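Local coordinates for protein PA_0080 (Pseudomonas aeruginosa, PDB 3ZHN) that probably serves as the outer-membrane lipoprotein of a type VI secretion system, helping to hold the membrane-spanning part of that machine in place, at residues V34-A39 against V154-P159; P41-S46 against A52-R57; Y59-K62 against A66-R69; Y72-L75 against S81-G84; E89-L94 against I103-D108. One frame throughout, in Å; residues are numbered along the deposited sequence.

Contact 1 of 5, residues V34-A39 against V154-P159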
# COMPACT_ATOMS: atom_id res chain seq x y z
N VAL A 34 3.22 -12.23 -1.70
CA VAL A 34 1.89 -12.49 -1.29
C VAL A 34 1.54 -11.52 -0.17
O VAL A 34 2.29 -11.41 0.81
CB VAL A 34 1.63 -13.93 -0.82
CG1 VAL A 34 0.13 -14.15 -0.63
CG2 VAL A 34 2.12 -14.94 -1.88
N ILE A 35 0.41 -10.81 -0.34
CA ILE A 35 -0.07 -9.89 0.64
C ILE A 35 -1.46 -10.30 1.07
O ILE A 35 -2.37 -10.43 0.21
CB ILE A 35 -0.15 -8.46 0.09
CG1 ILE A 35 1.28 -7.92 -0.21
CG2 ILE A 35 -0.88 -7.51 1.07
CD1 ILE A 35 1.26 -6.66 -1.05
N TRP A 36 -1.58 -10.43 2.39
CA TRP A 36 -2.89 -10.56 3.00
C TRP A 36 -3.27 -9.21 3.55
O TRP A 36 -2.59 -8.66 4.47
CB TRP A 36 -2.90 -11.58 4.12
CG TRP A 36 -2.84 -12.98 3.64
CD1 TRP A 36 -3.90 -13.86 3.42
CD2 TRP A 36 -1.65 -13.71 3.36
NE1 TRP A 36 -3.43 -15.08 3.04
CE2 TRP A 36 -2.06 -15.00 2.94
CE3 TRP A 36 -0.28 -13.40 3.38
CZ2 TRP A 36 -1.16 -15.99 2.61
CZ3 TRP A 36 0.62 -14.42 3.04
CH2 TRP A 36 0.17 -15.69 2.66
N LEU A 37 -4.37 -8.66 3.03
CA LEU A 37 -4.88 -7.34 3.43
C LEU A 37 -6.00 -7.54 4.43
O LEU A 37 -6.95 -8.25 4.15
CB LEU A 37 -5.46 -6.59 2.21
CG LEU A 37 -4.60 -6.19 0.99
CD1 LEU A 37 -5.48 -5.63 -0.10
CD2 LEU A 37 -3.60 -5.15 1.45
N HIS A 38 -5.90 -6.88 5.60
CA HIS A 38 -6.86 -7.02 6.64
C HIS A 38 -7.40 -5.64 6.94
O HIS A 38 -6.70 -4.79 7.49
CB HIS A 38 -6.19 -7.56 7.93
CG HIS A 38 -5.35 -8.75 7.72
ND1 HIS A 38 -5.84 -10.01 7.44
CD2 HIS A 38 -4.00 -8.86 7.76
CE1 HIS A 38 -4.83 -10.85 7.29
NE2 HIS A 38 -3.71 -10.17 7.44
N ALA A 39 -8.65 -5.40 6.54
CA ALA A 39 -9.28 -4.12 6.82
C ALA A 39 -9.95 -4.22 8.17
O ALA A 39 -10.85 -5.04 8.36
CB ALA A 39 -10.28 -3.76 5.72
N VAL A 154 3.46 -6.24 8.47
CA VAL A 154 4.14 -7.28 9.26
C VAL A 154 4.57 -8.41 8.30
O VAL A 154 3.81 -8.83 7.44
CB VAL A 154 3.24 -7.87 10.40
CG1 VAL A 154 3.98 -8.92 11.21
CG2 VAL A 154 2.74 -6.80 11.38
N ALA A 155 5.83 -8.80 8.40
CA ALA A 155 6.32 -9.93 7.60
C ALA A 155 5.64 -11.22 8.07
O ALA A 155 5.53 -11.43 9.29
CB ALA A 155 7.83 -9.99 7.67
N ARG A 156 5.18 -12.02 7.13
CA ARG A 156 4.59 -13.35 7.38
C ARG A 156 5.60 -14.44 6.97
O ARG A 156 5.97 -14.53 5.81
CB ARG A 156 3.23 -13.61 6.69
CG ARG A 156 2.61 -14.91 7.24
CD ARG A 156 1.37 -15.50 6.60
NE ARG A 156 0.17 -14.71 6.80
CZ ARG A 156 -1.09 -15.09 6.56
NH1 ARG A 156 -1.39 -16.30 6.07
NH2 ARG A 156 -2.07 -14.26 6.84
N PRO A 157 6.09 -15.23 7.93
CA PRO A 157 7.00 -16.27 7.53
C PRO A 157 6.32 -17.38 6.70
O PRO A 157 5.11 -17.57 6.73
CB PRO A 157 7.50 -16.83 8.84
CG PRO A 157 6.50 -16.51 9.89
CD PRO A 157 5.84 -15.23 9.39
N ALA A 158 7.17 -18.13 6.02
CA ALA A 158 6.82 -19.42 5.47
C ALA A 158 6.30 -20.33 6.60
O ALA A 158 6.59 -20.12 7.74
CB ALA A 158 8.08 -20.02 4.86
N PRO A 159 5.59 -21.43 6.24
CA PRO A 159 5.29 -21.90 4.91
C PRO A 159 4.19 -21.13 4.20
O PRO A 159 4.04 -21.43 2.97
CB PRO A 159 4.95 -23.41 5.11
CG PRO A 159 4.46 -23.49 6.50
CD PRO A 159 5.22 -22.45 7.24
OXT PRO A 159 3.48 -20.33 4.79

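Contact 2 of 5, residues P41-S46 against A52-R57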
# COMPACT_ATOMS: atom_id res chain seq x y z
N PRO A 41 -12.19 -3.70 11.62
CA PRO A 41 -13.57 -3.34 11.91
C PRO A 41 -13.79 -1.86 12.10
O PRO A 41 -14.85 -1.39 11.82
CB PRO A 41 -13.83 -4.06 13.25
CG PRO A 41 -12.91 -5.21 13.30
CD PRO A 41 -11.68 -4.74 12.58
N ASN A 42 -12.80 -1.18 12.62
CA ASN A 42 -12.85 0.26 12.83
C ASN A 42 -12.17 1.10 11.69
O ASN A 42 -11.60 2.17 11.94
CB ASN A 42 -12.31 0.63 14.22
CG ASN A 42 -10.88 0.21 14.42
OD1 ASN A 42 -10.30 -0.46 13.56
ND2 ASN A 42 -10.27 0.64 15.56
N LEU A 43 -12.12 0.52 10.50
CA LEU A 43 -11.52 1.15 9.34
C LEU A 43 -11.98 2.59 9.13
O LEU A 43 -13.16 2.85 9.12
CB LEU A 43 -11.90 0.33 8.12
CG LEU A 43 -11.26 0.70 6.76
CD1 LEU A 43 -9.77 0.32 6.80
CD2 LEU A 43 -11.94 -0.09 5.67
N ASN A 44 -11.05 3.51 8.90
CA ASN A 44 -11.31 4.84 8.35
C ASN A 44 -12.61 5.47 8.83
O ASN A 44 -13.48 5.79 8.04
CB ASN A 44 -11.31 4.79 6.84
CG ASN A 44 -11.23 6.17 6.22
OD1 ASN A 44 -10.70 7.13 6.79
ND2 ASN A 44 -11.77 6.27 5.05
N PRO A 45 -12.74 5.68 10.16
CA PRO A 45 -14.07 6.12 10.67
C PRO A 45 -14.45 7.52 10.29
O PRO A 45 -13.60 8.40 10.16
CB PRO A 45 -13.92 5.95 12.20
CG PRO A 45 -12.43 6.06 12.42
CD PRO A 45 -11.82 5.35 11.27
N SER A 46 -15.73 7.73 10.27
CA SER A 46 -16.29 9.05 10.08
C SER A 46 -15.97 9.92 11.30
O SER A 46 -15.47 9.43 12.34
CB SER A 46 -17.78 9.01 10.04
OG SER A 46 -18.36 8.64 11.24
N ALA A 52 -15.86 3.13 7.78
CA ALA A 52 -16.22 3.47 6.40
C ALA A 52 -15.20 2.84 5.48
O ALA A 52 -14.09 2.53 5.88
CB ALA A 52 -16.22 4.99 6.26
N PRO A 53 -15.50 2.74 4.19
CA PRO A 53 -14.53 2.23 3.28
C PRO A 53 -13.28 3.07 3.13
O PRO A 53 -13.27 4.24 3.44
CB PRO A 53 -15.30 2.18 1.93
CG PRO A 53 -16.75 2.11 2.32
CD PRO A 53 -16.78 3.01 3.55
N LEU A 54 -12.23 2.42 2.65
CA LEU A 54 -10.90 2.99 2.48
C LEU A 54 -10.39 2.61 1.07
O LEU A 54 -10.25 1.41 0.76
CB LEU A 54 -9.92 2.53 3.52
CG LEU A 54 -8.49 3.05 3.42
CD1 LEU A 54 -8.51 4.53 3.77
CD2 LEU A 54 -7.65 2.27 4.47
N ARG A 55 -10.04 3.62 0.29
CA ARG A 55 -9.33 3.40 -0.97
C ARG A 55 -7.84 3.22 -0.69
O ARG A 55 -7.25 4.04 -0.03
CB ARG A 55 -9.55 4.57 -1.93
CG ARG A 55 -8.97 4.38 -3.34
CD ARG A 55 -9.47 5.48 -4.29
N LEU A 56 -7.28 2.15 -1.24
CA LEU A 56 -5.86 1.86 -1.11
C LEU A 56 -5.26 1.76 -2.50
O LEU A 56 -5.83 1.10 -3.38
CB LEU A 56 -5.64 0.54 -0.35
CG LEU A 56 -4.22 0.12 -0.04
CD1 LEU A 56 -3.47 1.05 0.91
CD2 LEU A 56 -4.20 -1.31 0.46
N ARG A 57 -4.08 2.33 -2.65
CA ARG A 57 -3.29 2.25 -3.87
C ARG A 57 -1.93 1.60 -3.51
O ARG A 57 -1.29 1.98 -2.55
CB ARG A 57 -3.11 3.67 -4.43

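Contact 3 of 5, residues Y59-K62 against A66-R69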
# COMPACT_ATOMS: atom_id res chain seq x y z
N TYR A 59 1.79 0.71 -5.24
CA TYR A 59 2.71 1.19 -6.27
C TYR A 59 3.95 0.26 -6.34
O TYR A 59 4.58 -0.06 -5.30
CB TYR A 59 3.21 2.61 -5.93
CG TYR A 59 2.15 3.63 -5.73
CD1 TYR A 59 1.34 3.66 -4.58
CD2 TYR A 59 1.93 4.59 -6.67
CE1 TYR A 59 0.42 4.66 -4.42
CE2 TYR A 59 1.00 5.59 -6.51
CZ TYR A 59 0.20 5.61 -5.39
OH TYR A 59 -0.79 6.60 -5.19
N GLU A 60 4.23 -0.23 -7.54
CA GLU A 60 5.49 -0.90 -7.79
C GLU A 60 6.47 0.17 -8.25
O GLU A 60 6.19 0.92 -9.21
CB GLU A 60 5.32 -2.01 -8.83
CG GLU A 60 4.49 -3.15 -8.41
CD GLU A 60 4.67 -4.37 -9.35
OE1 GLU A 60 5.70 -4.47 -10.10
OE2 GLU A 60 3.78 -5.21 -9.31
N LEU A 61 7.61 0.23 -7.57
CA LEU A 61 8.62 1.30 -7.69
C LEU A 61 10.02 0.77 -8.00
O LEU A 61 10.44 -0.20 -7.39
CB LEU A 61 8.62 2.15 -6.44
CG LEU A 61 7.29 2.85 -6.04
CD1 LEU A 61 7.38 3.34 -4.61
CD2 LEU A 61 6.98 4.03 -6.95
N LYS A 62 10.74 1.47 -8.88
CA LYS A 62 12.15 1.23 -9.05
C LYS A 62 13.01 1.94 -7.99
O LYS A 62 14.07 1.48 -7.63
CB LYS A 62 12.62 1.69 -10.43
CG LYS A 62 11.87 1.07 -11.56
CD LYS A 62 12.52 1.45 -12.91
CE LYS A 62 11.72 0.99 -14.09
NZ LYS A 62 12.40 1.43 -15.34
N ALA A 66 11.49 9.89 -4.29
CA ALA A 66 10.45 10.84 -4.67
C ALA A 66 9.10 10.45 -4.11
O ALA A 66 8.37 11.31 -3.64
CB ALA A 66 10.37 10.96 -6.21
N PHE A 67 8.75 9.16 -4.20
CA PHE A 67 7.54 8.66 -3.66
C PHE A 67 7.30 9.15 -2.21
O PHE A 67 6.23 9.61 -1.86
CB PHE A 67 7.51 7.13 -3.74
CG PHE A 67 6.22 6.54 -3.23
CD1 PHE A 67 5.07 6.51 -3.99
CD2 PHE A 67 6.16 6.04 -1.95
CE1 PHE A 67 3.93 5.98 -3.49
CE2 PHE A 67 4.99 5.50 -1.43
CZ PHE A 67 3.90 5.49 -2.18
N GLY A 68 8.30 8.95 -1.38
CA GLY A 68 8.24 9.33 0.06
C GLY A 68 8.22 10.82 0.34
O GLY A 68 7.90 11.18 1.48
N ARG A 69 8.60 11.65 -0.66
CA ARG A 69 8.61 13.11 -0.55
C ARG A 69 7.43 13.81 -1.14
O ARG A 69 7.29 15.03 -1.02
CB ARG A 69 9.85 13.68 -1.28
CG ARG A 69 11.13 13.37 -0.52
CD ARG A 69 12.31 13.75 -1.40
NE ARG A 69 13.60 13.59 -0.73
CZ ARG A 69 14.80 13.73 -1.27
NH1 ARG A 69 14.93 13.98 -2.56
NH2 ARG A 69 15.90 13.65 -0.50

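Contact 4 of 5, residues Y72-L75 against S81-G84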
# COMPACT_ATOMS: atom_id res chain seq x y z
N TYR A 72 0.26 14.10 -1.22
CA TYR A 72 -0.84 13.21 -1.45
C TYR A 72 -1.53 13.38 -2.82
O TYR A 72 -1.67 12.40 -3.53
CB TYR A 72 -1.89 13.36 -0.35
CG TYR A 72 -3.06 12.44 -0.53
CD1 TYR A 72 -4.09 12.80 -1.33
CD2 TYR A 72 -3.07 11.20 0.14
CE1 TYR A 72 -5.20 11.95 -1.51
CE2 TYR A 72 -4.11 10.34 -0.03
CZ TYR A 72 -5.20 10.71 -0.85
OH TYR A 72 -6.27 9.85 -1.08
N PHE A 73 -1.96 14.59 -3.16
CA PHE A 73 -2.64 14.77 -4.42
C PHE A 73 -1.75 14.40 -5.64
O PHE A 73 -2.21 13.90 -6.68
CB PHE A 73 -3.16 16.20 -4.62
CG PHE A 73 -4.40 16.54 -3.83
CD1 PHE A 73 -5.52 15.76 -3.89
CD2 PHE A 73 -4.44 17.73 -3.07
CE1 PHE A 73 -6.67 16.14 -3.18
CE2 PHE A 73 -5.57 18.11 -2.37
CZ PHE A 73 -6.68 17.33 -2.46
N ALA A 74 -0.45 14.63 -5.49
CA ALA A 74 0.49 14.37 -6.57
C ALA A 74 0.56 12.83 -6.79
O ALA A 74 0.60 12.36 -7.90
CB ALA A 74 1.88 14.97 -6.22
N LEU A 75 0.56 12.06 -5.70
CA LEU A 75 0.64 10.59 -5.78
C LEU A 75 -0.66 9.96 -6.27
O LEU A 75 -0.64 8.81 -6.82
CB LEU A 75 0.97 9.99 -4.40
CG LEU A 75 2.40 10.21 -3.98
CD1 LEU A 75 2.68 9.63 -2.61
CD2 LEU A 75 3.41 9.69 -5.02
N SER A 81 3.27 11.65 -13.73
CA SER A 81 4.00 12.90 -13.88
C SER A 81 4.95 13.10 -12.69
O SER A 81 6.07 13.58 -12.85
CB SER A 81 3.02 14.08 -13.98
OG SER A 81 3.78 15.27 -13.93
N THR A 82 4.49 12.73 -11.51
CA THR A 82 5.22 13.00 -10.27
C THR A 82 6.45 12.05 -10.12
O THR A 82 7.53 12.49 -9.74
CB THR A 82 4.27 12.79 -9.08
OG1 THR A 82 3.22 13.76 -9.17
CG2 THR A 82 5.02 12.92 -7.76
N LEU A 83 6.27 10.79 -10.53
CA LEU A 83 7.27 9.75 -10.29
C LEU A 83 8.10 9.35 -11.51
O LEU A 83 9.20 8.82 -11.38
CB LEU A 83 6.61 8.54 -9.66
CG LEU A 83 5.91 8.84 -8.34
CD1 LEU A 83 5.12 7.57 -7.99
CD2 LEU A 83 6.88 9.38 -7.24
N GLY A 84 7.56 9.65 -12.70
CA GLY A 84 8.23 9.34 -13.98
C GLY A 84 8.63 7.90 -14.04
O GLY A 84 7.84 6.99 -13.75

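Contact 5 of 5, residues E89-L94 against I103-D108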
# COMPACT_ATOMS: atom_id res chain seq x y z
N GLU A 89 3.97 0.42 -11.86
CA GLU A 89 2.58 0.07 -11.89
C GLU A 89 1.90 0.69 -10.69
O GLU A 89 2.51 0.82 -9.60
CB GLU A 89 2.42 -1.46 -11.88
CG GLU A 89 1.03 -1.97 -11.80
CD GLU A 89 0.95 -3.49 -11.73
OE1 GLU A 89 1.89 -4.19 -12.20
OE2 GLU A 89 -0.07 -3.99 -11.22
N GLN A 90 0.63 1.01 -10.86
CA GLN A 90 -0.22 1.40 -9.75
C GLN A 90 -1.56 0.61 -9.73
O GLN A 90 -2.21 0.55 -10.76
CB GLN A 90 -0.70 2.81 -9.93
CG GLN A 90 0.22 3.90 -10.10
CD GLN A 90 -0.60 5.09 -10.56
OE1 GLN A 90 -0.60 5.44 -11.78
NE2 GLN A 90 -1.35 5.67 -9.63
N ASP A 91 -1.94 0.04 -8.61
CA ASP A 91 -3.09 -0.76 -8.43
C ASP A 91 -4.01 -0.13 -7.39
O ASP A 91 -3.50 0.42 -6.44
CB ASP A 91 -2.71 -2.14 -7.92
CG ASP A 91 -1.72 -2.84 -8.81
OD1 ASP A 91 -1.51 -2.50 -10.01
OD2 ASP A 91 -1.18 -3.81 -8.32
N GLU A 92 -5.32 -0.22 -7.57
CA GLU A 92 -6.24 0.44 -6.67
C GLU A 92 -7.29 -0.53 -6.22
O GLU A 92 -7.86 -1.26 -7.04
CB GLU A 92 -6.96 1.58 -7.38
CG GLU A 92 -7.80 2.37 -6.42
CD GLU A 92 -8.56 3.46 -7.14
OE1 GLU A 92 -7.87 4.24 -7.76
OE2 GLU A 92 -9.82 3.51 -7.09
N PHE A 93 -7.64 -0.45 -4.93
CA PHE A 93 -8.59 -1.33 -4.24
C PHE A 93 -9.48 -0.45 -3.40
O PHE A 93 -9.00 0.55 -2.89
CB PHE A 93 -7.89 -2.29 -3.25
CG PHE A 93 -6.66 -2.94 -3.80
CD1 PHE A 93 -5.44 -2.32 -3.79
CD2 PHE A 93 -6.73 -4.24 -4.23
CE1 PHE A 93 -4.33 -2.95 -4.27
CE2 PHE A 93 -5.61 -4.88 -4.70
CZ PHE A 93 -4.41 -4.24 -4.72
N LEU A 94 -10.74 -0.82 -3.24
CA LEU A 94 -11.61 -0.21 -2.25
C LEU A 94 -11.99 -1.27 -1.22
O LEU A 94 -12.63 -2.26 -1.57
CB LEU A 94 -12.89 0.33 -2.90
CG LEU A 94 -13.88 0.99 -1.95
CD1 LEU A 94 -13.33 2.30 -1.40
CD2 LEU A 94 -15.19 1.32 -2.69
N ILE A 103 -3.69 -11.12 -2.15
CA ILE A 103 -3.19 -10.79 -3.46
C ILE A 103 -1.82 -11.35 -3.66
O ILE A 103 -1.02 -11.41 -2.73
CB ILE A 103 -3.25 -9.27 -3.78
CG1 ILE A 103 -2.34 -8.48 -2.92
CG2 ILE A 103 -4.67 -8.73 -3.64
CD1 ILE A 103 -2.12 -7.08 -3.44
N GLU A 104 -1.50 -11.77 -4.87
CA GLU A 104 -0.18 -12.34 -5.13
C GLU A 104 0.29 -11.73 -6.43
O GLU A 104 -0.52 -11.55 -7.34
CB GLU A 104 -0.31 -13.86 -5.26
CG GLU A 104 1.02 -14.57 -5.56
CD GLU A 104 0.99 -16.10 -5.40
OE1 GLU A 104 -0.05 -16.62 -4.84
OE2 GLU A 104 2.08 -16.80 -5.72
N ARG A 105 1.56 -11.33 -6.46
CA ARG A 105 2.16 -10.66 -7.58
C ARG A 105 3.57 -11.25 -7.70
O ARG A 105 4.16 -11.63 -6.70
CB ARG A 105 2.37 -9.15 -7.32
CG ARG A 105 1.22 -8.28 -6.84
CD ARG A 105 0.73 -7.53 -8.05
NE ARG A 105 -0.47 -6.74 -7.82
CZ ARG A 105 -1.70 -7.25 -7.67
NH1 ARG A 105 -1.98 -8.56 -7.66
NH2 ARG A 105 -2.69 -6.43 -7.50
N THR A 106 4.08 -11.27 -8.90
CA THR A 106 5.50 -11.25 -9.14
C THR A 106 5.87 -9.85 -9.50
O THR A 106 5.25 -9.17 -10.34
CB THR A 106 5.94 -12.20 -10.22
OG1 THR A 106 5.31 -11.80 -11.45
CG2 THR A 106 5.55 -13.62 -9.76
N LEU A 107 6.87 -9.39 -8.82
CA LEU A 107 7.25 -8.02 -9.02
C LEU A 107 8.09 -7.99 -10.18
O LEU A 107 8.93 -8.86 -10.43
CB LEU A 107 8.03 -7.44 -7.88
CG LEU A 107 7.31 -7.48 -6.56
CD1 LEU A 107 8.05 -6.54 -5.64
CD2 LEU A 107 5.85 -7.07 -6.66
N ASP A 108 7.79 -6.99 -10.99
CA ASP A 108 8.67 -6.73 -12.07
C ASP A 108 10.20 -6.88 -11.68
O ASP A 108 10.69 -6.51 -10.56
CB ASP A 108 8.33 -5.36 -12.69
CG ASP A 108 8.88 -5.22 -14.13
OD1 ASP A 108 10.08 -4.85 -14.25
OD2 ASP A 108 8.14 -5.53 -15.13

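Contact 1 of 5, residues V34-A39 against V154-P159
Trp-36 and Arg-156 meet over the face of one mixed sheet: strands 31-39 and 151-155 lie on either side of strand 139-146 and share no backbone hydrogen bond, so the Arg-156 side chain reaches over that strand. With CG anti to the backbone N (chi1 -169°), the chain goes straight out until it bends at chi3, and the bend lays the guanidinium flat on the indole. The two planes are only 7° apart and their centres 3.6 Å. CZ of Arg-156 sits 3.6 Å from the centroid of the Trp-36 six-membered ring, a cation-pi contact over the face. NH1 of Arg-156 touches CE2 of Trp-36 at 3.5 Å, while NH2 reaches the pyrrole side at CG, also 3.5 Å. CD of Arg-156 prolongs the stack as a CH-pi contact, 4.2 Å from the centroid of the same Trp-36 ring. CG1 of Val-34 lies against the opposite face, toward its rim. His-38 approaches differently: CE1 of His-38 comes to the edge of the guanidinium, 4.4 Å from NH2 of Arg-156. Asp-143 on the intervening strand helps to hold the guanidinium: its OD1 forms a salt bridge with Arg-156 NH2 and is hydrogen-bonded to His-38 NE2, while His-38 ND1 is hydrogen-bonded to Glu-100 OE1. This is a cation-pi stack reinforced by a shared carboxylate, lying on the outer face of a beta-sandwich sheet.

Contact 2 of 5, residues P41-S46 against A52-R57
Leu-43 and Asn-44 meet Ala-52 and Leu-54 where the chain crosses from one sheet of the beta sandwich to the other, the loop after strand 31-39 folding back on the start of strand 54-61. Two hydrogen bonds close the loop. Ala-52 N donates to Leu-43 O (3.0 Å, N-H...O 163°), a single backbone bond just before strand 54-61. The second comes from a side chain: Asn-44, whose backbone adopts a left-handed conformation with positive phi, sends ND2 to Pro-53 O. The remaining contacts are apolar or van der Waals. Leu-43 and Leu-54 cross at about a right angle, CD1 of Leu-43 touching CD2 of Leu-54 at 3.7 Å, and both press on Leu-146 of strand 139-146, so the pair belongs to the interior between the sheets. The other methyl of Leu-54, CD1, lies 3.9 Å from ND2 of Asn-44, and CB of Ala-52 rests 3.4 Å from Asn-44 O. Both ends of the Asn-44 amide are thus held, OD1 accepting from the backbone N of Arg-121. On the donor side, Pro-53 O stands 3.0 Å from ND2 of Asn-44 and only 3° out of the amide plane, in a nearly straight bond.

Contact 3 of 5, residues Y59-K62 against A66-R69
A short, weakly bonded helix lies over the face of the sheet that contains strand 54-61, and Phe-67 is the residue that it lowers onto Tyr-59 and Leu-61. These two strand residues alternate with Glu-60, so both send their side chains out on the same face of the sheet, toward the helix. CG of Phe-67 stands anti to the backbone N (chi1 -178°), which stretches the ring away from the helix and across the directions of both partners at about a right angle. The far end of that ring meets the tyrosine: CE1 of Phe-67 sits 3.6 Å from CD1 of Tyr-59 and 3.7 Å from its CG, above the tyrosine face but displaced toward the rim. The pair is edge-to-face, with the edge of Phe-67 turned to the face of Tyr-59, centroids 5.0 Å apart and planes at 60°, well short of a perpendicular T. Leu-61 uses a single methyl group. CD1 of Leu-61 lies over a face of the Phe-67 ring, 4.0 Å from the centroid in a CH-pi contact, and comes closest at CG of Phe-67, 3.7 Å away. The phenyl ring is thereby braced at its root by leucine and at its far end by tyrosine. No hydrogen bond crosses between the two segments, yet the tyrosine is also tied from its own far end, where OH is hydrogen-bonded to Leu-75 O in the next helix, while Leu-83 packs on both Leu-61 and Phe-67. Such interlocked side chains are those of a small hydrophobic core between a beta sheet and the helices laid across it.

Contact 4 of 5, residues Y72-L75 against S81-G84
Ala-74 and Thr-82 make the closest approach between these two short helices, their CA atoms 6.2 Å apart. The threonine brings both of its branches to the alanine. OG1 of Thr-82 lies 3.5 Å from CB of Ala-74 and 3.2 Å from Ala-74 O, while CG2 of Thr-82 rests 4.1 Å from the same CB. Deeper in, Leu-75 and Leu-83 complete the contact. Their side chains cross at about a right angle, CD2 of Leu-75 lying 4.0 Å from CD1 of Leu-83 and 4.1 Å from its CD2. The two helices belong to a consecutive run, 65-69, 72-77 and 79-83, that lies as a helical layer over one face of the beta sandwich, and it is the leucines that turn inward to it. Although Thr-82 OG1 is near Ala-74 O, its hydrogen bond is with Asn-78 O, at the residue just before its helix. The first torsion of Thr-82 (chi1 -64°) sets OG1 beside its own backbone N, from where it reaches back to that carbonyl, and turns CG2 to the alanine; the bond probably helps to hold the hydroxyl, and with it the direction of CG2. Beyond the leucines stands helix 65-69, where Leu-75 touches Phe-67 and Leu-83 touches Ala-66, with Val-117 of the sheet beneath Leu-75. On the other segment the helix stops just after Leu-83: Gly-84 leaves helical geometry with a positive phi of 53°, turning the chain off toward strand 87-95.

Contact 5 of 5, residues E89-L94 against I103-D108
Glu-89, Asp-91 and Phe-93 look across one edge of the beta sandwich at Arg-105 and Ile-103. Strands 87-95 and 100-107 are edge strands of different sheets; their segments run antiparallel at 170° with axes 11.7 Å apart, too far for backbone pairing, so side chains alone bridge them. At Glu-89, the carboxylate leans toward the arginine without bonding to it: OE2 of Glu-89 is 4.4 Å from Arg-105 NE and well out of the guanidinium plane, and its modelled place is not certain. Asp-91 makes the real link, a salt bridge in which Arg-105 offers NE and NH2 side-on and both reach a single oxygen, OD2 of Asp-91, each at 3.1 Å. OD2 lies near the guanidinium plane, yet the two flat groups are turned 66° against each other, so that NE meets it nearly along the C-O bond while NH2 comes from above the carboxylate plane. Phe-93 follows, two residues on and facing the same way. CZ of Phe-93 packs on CD1 of Ile-103 at 3.9 Å, an apolar contact beside the ion pair, and NH2 of Arg-105 is equally near. Arg-105 reaches both neighbours through a sharp bend at chi2 (-101°), which folds the chain back along its own strand. There the remaining nitrogen of Arg-105, NH1, makes a weak hydrogen bond of 3.3 Å to the backbone O of Glu-104.

Overall arrangement
Contacts 1 and 5 lie at the surface and rely on arginine: one stacks on an indole, the other bridges the two sheets through a carboxylate. They meet where strands 31-39 and 100-107 pair. Contacts 2 and 3 are buried and use strand 54-61 at opposite ends, their centres about 23 Å apart; contact 2 relies on hydrogen bonds and leucines, contact 3 on rings and a methyl. Contact 4, only partly buried, lies about 9 Å centre to centre from contact 3 and continues its apolar core through Phe-67, Leu-75 and Leu-83. The backbone of strand 87-95 in contact 5 pairs with strand 54-61, joining it to contacts 2 and 3.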